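Local coordinates for protein pre-crRNA processing endonuclease (Streptococcus mutans, PDB 4R0J) that probably cleaves CRISPR precursor RNA as a Cas5 endonuclease of subtype I-C, helping to make the guide RNAs of an antiviral defence system, at residues Val60-Lys65 / Leu100-Phe105; Val66-Gln71 / Asp96-Val101. All coordinates share one frame; numbering follows the deposited sequence.

Contact 1 (Val60-Lys65 / Leu100-Phe105); sequences VITEVK and LVKFHF
V60 lies beside H104, both side chains pointing the same way, where strands 57-66 and 97-107 pair antiparallel at the middle of the large sheet of this Cas5-family fold. V60 CB sits over one face of the imidazole, 3.8 Å from its centroid and 24° off the ring normal, while CG1, anti to the backbone N, carries the valine on to CE1. T62 meets the same ring at about a right angle, its CG2 at the edge, 3.5 Å from H104 CE1.

A classic beta bulge interrupts the ladder here: T62 and E63 both face K102. K102 O takes the amide of T62 at 3.0 Å and that of E63 only weakly, whereas K102 N reaches E63 O almost straight (178° at the hydrogen). The extended K102 chain passes T62 OG1, which lies 3.7 Å from its CG. A salt bridge to K204 and a hydrogen bond to the Y158 hydroxyl hold the E63 carboxylate.

On the other sheet face I61, V64, V101 and F103 are buried; helix 41-51 packs on I61, V64 and F103, and I61 CG2 meets V101 CG1 at 4.1 Å. One water joins T62 OG1 to H104 ND1, lying 2.9 Å from ND1 in the ring plane.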
ATOM      1  N   VAL A  60       2.157  -5.513   7.008  1.00 23.34           N
ATOM      2  CA  VAL A  60       0.709  -5.650   6.917  1.00 25.63           C
ATOM      3  C   VAL A  60       0.126  -4.254   6.846  1.00 26.09           C
ATOM      4  O   VAL A  60       0.190  -3.498   7.800  1.00 29.54           O
ATOM      5  CB  VAL A  60       0.129  -6.401   8.132  1.00 31.80           C
ATOM      6  CG1 VAL A  60      -1.388  -6.555   7.998  1.00 37.12           C
ATOM      7  CG2 VAL A  60       0.796  -7.770   8.282  1.00 29.66           C
ATOM      8  N   ILE A  61      -0.405  -3.908   5.680  1.00 26.71           N
ATOM      9  CA  ILE A  61      -0.999  -2.593   5.467  1.00 26.23           C
ATOM     10  C   ILE A  61      -2.451  -2.694   5.895  1.00 34.18           C
ATOM     11  O   ILE A  61      -3.193  -3.537   5.391  1.00 32.52           O
ATOM     12  CB  ILE A  61      -0.908  -2.194   3.980  1.00 26.77           C
ATOM     13  CG1 ILE A  61       0.543  -1.868   3.586  1.00 30.37           C
ATOM     14  CG2 ILE A  61      -1.790  -0.990   3.693  1.00 30.28           C
ATOM     15  CD1 ILE A  61       1.479  -3.054   3.549  1.00 48.32           C
ATOM     16  N   THR A  62      -2.853  -1.862   6.848  1.00 24.58           N
ATOM     17  CA  THR A  62      -4.228  -1.934   7.350  1.00 26.58           C
ATOM     18  C   THR A  62      -5.171  -0.830   6.854  1.00 30.56           C
ATOM     19  O   THR A  62      -6.379  -1.061   6.769  1.00 33.69           O
ATOM     20  CB  THR A  62      -4.284  -2.018   8.893  1.00 35.43           C
ATOM     21  OG1 THR A  62      -3.730  -0.828   9.466  1.00 36.33           O
ATOM     22  CG2 THR A  62      -3.502  -3.237   9.386  1.00 38.38           C
ATOM     23  N   GLU A  63      -4.643   0.358   6.563  1.00 28.68           N
ATOM     24  CA  GLU A  63      -5.495   1.477   6.112  1.00 28.05           C
ATOM     25  C   GLU A  63      -4.691   2.481   5.293  1.00 27.60           C
ATOM     26  O   GLU A  63      -3.496   2.670   5.527  1.00 30.63           O
ATOM     27  CB  GLU A  63      -6.151   2.192   7.306  1.00 29.15           C
ATOM     28  CG  GLU A  63      -7.309   3.141   6.949  1.00 32.73           C
ATOM     29  CD  GLU A  63      -7.931   3.806   8.170  1.00 46.12           C
ATOM     30  OE1 GLU A  63      -7.197   4.460   8.941  1.00 45.38           O
ATOM     31  OE2 GLU A  63      -9.159   3.671   8.360  1.00 53.68           O
ATOM     32  N   VAL A  64      -5.339   3.118   4.325  1.00 24.10           N
ATOM     33  CA  VAL A  64      -4.717   4.222   3.612  1.00 23.67           C
ATOM     34  C   VAL A  64      -5.697   5.393   3.569  1.00 22.80           C
ATOM     35  O   VAL A  64      -6.910   5.193   3.480  1.00 23.70           O
ATOM     36  CB  VAL A  64      -4.270   3.839   2.171  1.00 27.26           C
ATOM     37  CG1 VAL A  64      -5.463   3.433   1.297  1.00 25.55           C
ATOM     38  CG2 VAL A  64      -3.508   4.991   1.521  1.00 23.61           C
ATOM     39  N   LYS A  65      -5.173   6.607   3.694  1.00 22.28           N
ATOM     40  CA  LYS A  65      -6.011   7.794   3.508  1.00 22.86           C
ATOM     41  C   LYS A  65      -5.591   8.478   2.209  1.00 22.30           C
ATOM     42  O   LYS A  65      -4.392   8.701   1.959  1.00 25.05           O
ATOM     43  CB  LYS A  65      -5.913   8.739   4.706  1.00 26.60           C
ATOM     44  CG  LYS A  65      -6.466   8.131   5.987  1.00 33.79           C
ATOM     45  CD  LYS A  65      -6.556   9.147   7.111  1.00 46.46           C
ATOM     46  CE  LYS A  65      -7.104   8.513   8.380  1.00 49.65           C
ATOM     47  NZ  LYS A  65      -7.088   9.468   9.521  1.00 50.16           N
ATOM     48  N   LEU A 100      -1.659   8.646   3.006  1.00 21.59           N
ATOM     49  CA  LEU A 100      -1.180   8.376   4.356  1.00 24.34           C
ATOM     50  C   LEU A 100      -1.446   6.901   4.618  1.00 25.75           C
ATOM     51  O   LEU A 100      -2.572   6.425   4.451  1.00 23.32           O
ATOM     52  CB  LEU A 100      -1.922   9.245   5.369  1.00 26.21           C
ATOM     53  CG  LEU A 100      -2.103  10.726   5.014  1.00 26.96           C
ATOM     54  CD1 LEU A 100      -2.886  11.458   6.120  1.00 28.88           C
ATOM     55  CD2 LEU A 100      -0.748  11.394   4.762  1.00 28.70           C
ATOM     56  N   VAL A 101      -0.406   6.169   5.007  1.00 24.31           N
ATOM     57  CA  VAL A 101      -0.524   4.725   5.161  1.00 21.58           C
ATOM     58  C   VAL A 101      -0.284   4.302   6.601  1.00 26.32           C
ATOM     59  O   VAL A 101       0.664   4.753   7.243  1.00 33.33           O
ATOM     60  CB  VAL A 101       0.454   3.974   4.248  1.00 27.12           C
ATOM     61  CG1 VAL A 101       0.243   2.480   4.403  1.00 28.58           C
ATOM     62  CG2 VAL A 101       0.224   4.383   2.797  1.00 26.71           C
ATOM     63  N   LYS A 102      -1.173   3.455   7.106  1.00 24.22           N
ATOM     64  CA  LYS A 102      -1.023   2.874   8.437  1.00 22.74           C
ATOM     65  C   LYS A 102      -0.707   1.392   8.274  1.00 28.64           C
ATOM     66  O   LYS A 102      -1.421   0.659   7.576  1.00 25.36           O
ATOM     67  CB  LYS A 102      -2.309   3.067   9.238  1.00 26.77           C
ATOM     68  CG  LYS A 102      -2.320   2.402  10.604  1.00 25.98           C
ATOM     69  CD  LYS A 102      -3.662   2.612  11.319  1.00 32.47           C
ATOM     70  CE  LYS A 102      -3.727   1.812  12.612  1.00 41.70           C
ATOM     71  NZ  LYS A 102      -5.063   1.953  13.282  1.00 43.21           N
ATOM     72  N   PHE A 103       0.374   0.950   8.906  1.00 26.51           N
ATOM     73  CA  PHE A 103       0.814  -0.422   8.733  1.00 26.17           C
ATOM     74  C   PHE A 103       1.598  -0.889   9.948  1.00 28.63           C
ATOM     75  O   PHE A 103       1.973  -0.095  10.816  1.00 26.95           O
ATOM     76  CB  PHE A 103       1.652  -0.581   7.451  1.00 25.43           C
ATOM     77  CG  PHE A 103       2.987   0.105   7.501  1.00 28.49           C
ATOM     78  CD1 PHE A 103       3.096   1.468   7.272  1.00 28.44           C
ATOM     79  CD2 PHE A 103       4.139  -0.623   7.779  1.00 26.41           C
ATOM     80  CE1 PHE A 103       4.336   2.095   7.318  1.00 28.73           C
ATOM     81  CE2 PHE A 103       5.380   0.001   7.826  1.00 28.40           C
ATOM     82  CZ  PHE A 103       5.477   1.356   7.590  1.00 29.17           C
ATOM     83  N   HIS A 104       1.835  -2.190  10.002  1.00 27.30           N
ATOM     84  CA  HIS A 104       2.625  -2.772  11.071  1.00 24.51           C
ATOM     85  C   HIS A 104       3.268  -3.997  10.473  1.00 24.85           C
ATOM     86  O   HIS A 104       2.983  -4.345   9.330  1.00 26.81           O
ATOM     87  CB  HIS A 104       1.740  -3.164  12.258  1.00 27.08           C
ATOM     88  CG  HIS A 104       0.732  -4.230  11.945  1.00 32.35           C
ATOM     89  ND1 HIS A 104      -0.542  -3.946  11.494  1.00 31.32           N
ATOM     90  CD2 HIS A 104       0.807  -5.581  12.036  1.00 30.76           C
ATOM     91  CE1 HIS A 104      -1.205  -5.078  11.314  1.00 32.68           C
ATOM     92  NE2 HIS A 104      -0.410  -6.084  11.639  1.00 31.98           N
ATOM     93  N   PHE A 105       4.148  -4.643  11.231  1.00 26.81           N
ATOM     94  CA  PHE A 105       4.668  -5.926  10.777  1.00 25.24           C
ATOM     95  C   PHE A 105       4.478  -7.023  11.816  1.00 23.97           C
ATOM     96  O   PHE A 105       4.267  -6.753  13.004  1.00 29.13           O
ATOM     97  CB  PHE A 105       6.125  -5.852  10.273  1.00 26.64           C
ATOM     98  CG  PHE A 105       7.138  -5.409  11.301  1.00 27.32           C
ATOM     99  CD1 PHE A 105       7.705  -6.321  12.197  1.00 28.83           C
ATOM    100  CD2 PHE A 105       7.594  -4.097  11.321  1.00 27.24           C
ATOM    101  CE1 PHE A 105       8.668  -5.918  13.123  1.00 29.23           C
ATOM    102  CE2 PHE A 105       8.558  -3.690  12.232  1.00 29.55           C
ATOM    103  CZ  PHE A 105       9.104  -4.606  13.135  1.00 30.48           C
TER
HETATM  104  O   HOH W   1      -1.414  -1.264  11.055  1.00 32.63           O
HETATM  105  O   HOH W   2      -5.837  -0.331  11.080  1.00 51.39           O

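Contact 2 (Val66-Gln71 / Asp96-Val101); sequences VVNQIQ and DVEYLV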
ATOM      1  N   VAL A  66      -6.582   8.753   1.361  1.00 22.38           N
ATOM      2  CA  VAL A  66      -6.381   9.435   0.088  1.00 22.75           C
ATOM      3  C   VAL A  66      -6.582  10.917   0.361  1.00 23.33           C
ATOM      4  O   VAL A  66      -7.695  11.356   0.664  1.00 24.45           O
ATOM      5  CB  VAL A  66      -7.410   8.959  -0.923  1.00 23.29           C
ATOM      6  CG1 VAL A  66      -7.279   9.707  -2.253  1.00 22.11           C
ATOM      7  CG2 VAL A  66      -7.287   7.440  -1.112  1.00 20.58           C
ATOM      8  N   VAL A  67      -5.499  11.683   0.308  1.00 22.63           N
ATOM      9  CA  VAL A  67      -5.565  13.077   0.759  1.00 23.30           C
ATOM     10  C   VAL A  67      -6.080  14.038  -0.303  1.00 25.24           C
ATOM     11  O   VAL A  67      -6.852  14.973  -0.016  1.00 25.44           O
ATOM     12  CB  VAL A  67      -4.187  13.544   1.228  1.00 20.92           C
ATOM     13  CG1 VAL A  67      -4.213  15.034   1.567  1.00 24.34           C
ATOM     14  CG2 VAL A  67      -3.736  12.709   2.436  1.00 25.35           C
ATOM     15  N   ASN A  68      -5.638  13.825  -1.534  1.00 22.85           N
ATOM     16  CA  ASN A  68      -5.957  14.734  -2.636  1.00 21.98           C
ATOM     17  C   ASN A  68      -7.082  14.250  -3.525  1.00 26.48           C
ATOM     18  O   ASN A  68      -7.274  13.047  -3.683  1.00 24.05           O
ATOM     19  CB  ASN A  68      -4.726  14.952  -3.517  1.00 27.30           C
ATOM     20  CG  ASN A  68      -3.611  15.673  -2.791  1.00 32.42           C
ATOM     21  OD1 ASN A  68      -3.821  16.245  -1.725  1.00 32.07           O
ATOM     22  ND2 ASN A  68      -2.413  15.642  -3.361  1.00 27.28           N
ATOM     23  N   GLN A  69      -7.788  15.206  -4.128  1.00 25.21           N
ATOM     24  CA  GLN A  69      -8.787  14.913  -5.144  1.00 23.97           C
ATOM     25  C   GLN A  69      -8.155  14.008  -6.197  1.00 25.99           C
ATOM     26  O   GLN A  69      -7.039  14.257  -6.646  1.00 25.88           O
ATOM     27  CB  GLN A  69      -9.263  16.198  -5.813  1.00 27.32           C
ATOM     28  CG  GLN A  69     -10.198  15.925  -6.976  1.00 27.81           C
ATOM     29  CD  GLN A  69     -10.554  17.176  -7.743  1.00 43.40           C
ATOM     30  OE1 GLN A  69      -9.738  18.084  -7.887  1.00 53.68           O
ATOM     31  NE2 GLN A  69     -11.780  17.228  -8.240  1.00 47.09           N
ATOM     32  N   ILE A  70      -8.875  12.956  -6.567  1.00 23.09           N
ATOM     33  CA  ILE A  70      -8.449  12.047  -7.618  1.00 25.55           C
ATOM     34  C   ILE A  70      -8.474  12.790  -8.954  1.00 24.61           C
ATOM     35  O   ILE A  70      -9.500  13.350  -9.350  1.00 26.67           O
ATOM     36  CB  ILE A  70      -9.390  10.831  -7.679  1.00 23.39           C
ATOM     37  CG1 ILE A  70      -9.252   9.994  -6.399  1.00 23.69           C
ATOM     38  CG2 ILE A  70      -9.127   9.999  -8.924  1.00 31.74           C
ATOM     39  CD1 ILE A  70     -10.384   9.012  -6.188  1.00 31.07           C
ATOM     40  N   GLN A  71      -7.322  12.819  -9.619  1.00 25.83           N
ATOM     41  CA  GLN A  71      -7.205  13.440 -10.926  1.00 24.65           C
ATOM     42  C   GLN A  71      -6.406  12.485 -11.787  1.00 22.83           C
ATOM     43  O   GLN A  71      -5.484  11.836 -11.301  1.00 28.33           O
ATOM     44  CB  GLN A  71      -6.410  14.733 -10.828  1.00 32.11           C
ATOM     45  CG  GLN A  71      -7.056  15.838 -10.033  1.00 41.63           C
ATOM     46  CD  GLN A  71      -6.245  17.110 -10.114  1.00 53.06           C
ATOM     47  OE1 GLN A  71      -5.218  17.249  -9.450  1.00 52.05           O
ATOM     48  NE2 GLN A  71      -6.685  18.037 -10.956  1.00 56.53           N
ATOM     49  N   ASP A  96      -0.638  14.126  -9.063  1.00 29.94           N
ATOM     50  CA  ASP A  96      -0.565  14.857  -7.795  1.00 32.78           C
ATOM     51  C   ASP A  96      -1.225  14.108  -6.635  1.00 31.68           C
ATOM     52  O   ASP A  96      -2.224  14.568  -6.063  1.00 29.28           O
ATOM     53  CB  ASP A  96      -1.159  16.265  -7.960  1.00 34.17           C
ATOM     54  CG  ASP A  96      -1.001  17.123  -6.707  1.00 55.69           C
ATOM     55  OD1 ASP A  96      -0.182  16.769  -5.828  1.00 46.37           O
ATOM     56  OD2 ASP A  96      -1.701  18.162  -6.604  1.00 63.42           O
ATOM     57  N   VAL A  97      -0.652  12.958  -6.288  1.00 26.84           N
ATOM     58  CA  VAL A  97      -1.212  12.093  -5.268  1.00 26.45           C
ATOM     59  C   VAL A  97      -0.500  12.233  -3.929  1.00 22.92           C
ATOM     60  O   VAL A  97       0.691  12.550  -3.867  1.00 27.11           O
ATOM     61  CB  VAL A  97      -1.189  10.602  -5.709  1.00 25.80           C
ATOM     62  CG1 VAL A  97      -1.945  10.447  -7.013  1.00 26.98           C
ATOM     63  CG2 VAL A  97       0.257  10.091  -5.843  1.00 25.85           C
ATOM     64  N   GLU A  98      -1.259  12.018  -2.862  1.00 21.82           N
ATOM     65  CA  GLU A  98      -0.734  11.950  -1.510  1.00 21.75           C
ATOM     66  C   GLU A  98      -1.526  10.912  -0.744  1.00 27.78           C
ATOM     67  O   GLU A  98      -2.768  10.971  -0.696  1.00 24.54           O
ATOM     68  CB  GLU A  98      -0.821  13.323  -0.818  1.00 24.32           C
ATOM     69  CG  GLU A  98      -0.442  13.241   0.645  1.00 26.99           C
ATOM     70  CD  GLU A  98      -0.316  14.594   1.304  1.00 37.61           C
ATOM     71  OE1 GLU A  98      -0.075  15.593   0.593  1.00 42.94           O
ATOM     72  OE2 GLU A  98      -0.456  14.644   2.541  1.00 36.12           O
ATOM     73  N   TYR A  99      -0.823   9.940  -0.165  1.00 21.27           N
ATOM     74  CA  TYR A  99      -1.460   8.896   0.623  1.00 23.35           C
ATOM     75  C   TYR A  99      -0.828   8.858   1.997  1.00 25.91           C
ATOM     76  O   TYR A  99       0.375   9.063   2.140  1.00 25.46           O
ATOM     77  CB  TYR A  99      -1.308   7.526  -0.066  1.00 22.51           C
ATOM     78  CG  TYR A  99      -1.788   7.558  -1.486  1.00 25.53           C
ATOM     79  CD1 TYR A  99      -3.142   7.717  -1.769  1.00 23.26           C
ATOM     80  CD2 TYR A  99      -0.902   7.443  -2.545  1.00 23.79           C
ATOM     81  CE1 TYR A  99      -3.602   7.776  -3.066  1.00 22.53           C
ATOM     82  CE2 TYR A  99      -1.350   7.501  -3.854  1.00 21.16           C
ATOM     83  CZ  TYR A  99      -2.705   7.648  -4.106  1.00 21.25           C
ATOM     84  OH  TYR A  99      -3.157   7.707  -5.394  1.00 22.62           O
ATOM     85  N   LEU A 100      -1.659   8.646   3.006  1.00 21.59           N
ATOM     86  CA  LEU A 100      -1.180   8.376   4.356  1.00 24.34           C
ATOM     87  C   LEU A 100      -1.446   6.901   4.618  1.00 25.75           C
ATOM     88  O   LEU A 100      -2.572   6.425   4.451  1.00 23.32           O
ATOM     89  CB  LEU A 100      -1.922   9.245   5.369  1.00 26.21           C
ATOM     90  CG  LEU A 100      -2.103  10.726   5.014  1.00 26.96           C
ATOM     91  CD1 LEU A 100      -2.886  11.458   6.120  1.00 28.88           C
ATOM     92  CD2 LEU A 100      -0.748  11.394   4.762  1.00 28.70           C
ATOM     93  N   VAL A 101      -0.406   6.169   5.007  1.00 24.31           N
ATOM     94  CA  VAL A 101      -0.524   4.725   5.161  1.00 21.58           C
ATOM     95  C   VAL A 101      -0.284   4.302   6.601  1.00 26.32           C
ATOM     96  O   VAL A 101       0.664   4.753   7.243  1.00 33.33           O
ATOM     97  CB  VAL A 101       0.454   3.974   4.248  1.00 27.12           C
ATOM     98  CG1 VAL A 101       0.243   2.480   4.403  1.00 28.58           C
ATOM     99  CG2 VAL A 101       0.224   4.383   2.797  1.00 26.71           C
TER
HETATM  100  O   HOH W   3      -4.178  11.614  -3.107  1.00 27.09           O
HETATM  101  O   HOH W   4      -2.307  17.952  -0.223  1.00 40.51           O
HETATM  102  O   HOH W   5       0.236  16.652  -1.973  1.00 54.01           O
HETATM  103  O   HOH W   6      -4.590  15.930  -6.882  1.00 32.64           O
HETATM  104  O   HOH W   7      -3.047  19.309  -8.924  1.00 44.17           O
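V67 N donates to E98 O at 3.0 Å, just past the antiparallel, non-hydrogen-bonded pair V66-Y99, where the ladder between strands 57-66 and 97-107 ends and 67-71 leaves as an irregular loop. The V66 and Y99 side chains run side by side, V66 CG2 lying 4.2 Å from Y99 CE1, and V66 CA approaches the ring edge near its plane.

V67 points toward the neighbouring strand and is buried between two side chains. Its CG2, placed beside the backbone N, meets L100 at about a right angle, 3.6 Å from CG, while CB rests on E98 CG and CG1 lies against the E98 carboxylate, 3.9 Å from CD.

Beyond the ladder, the N68 side chain reaches back to the strand. Its CG is anti to the carbonyl carbon (chi1 -66°), which brings ND2 within 2.9 Å of D96 O; the bond is straight at the hydrogen (168°), and D96 O is close to the amide plane, but ND2 stands well above the carbonyl plane. The loop is thereby tied to the corner at D96, where the chain passes from the small sheet into the large one.

Water fills in further links. One molecule accepts from both N68 N and E98 N, and another bridges N68 ND2 to E98 OE1. Farther out, a water donates to Q71 OE1 at 3.0 Å and to D96 OD2 at 2.9 Å.

Contacts 1 and 2 are successive parts of one antiparallel pairing, their centres about 14 Å apart, and they share L100 and V101 on strand 97-107. Contact 1 is the bulged ladder itself, its centre about 7 Å from that of the chain; contact 2, whose centre is about 12 Å from it, is where that ladder gives way to a loop and a chain corner leading to the small sheet. They touch directly through Y99, whose CB packs 3.7 Å from V64 CG2. A bound sulfate, probably from the crystallisation liquor, lies about 5 Å from the side chain of V60, at the end of contact 1 remote from contact 2.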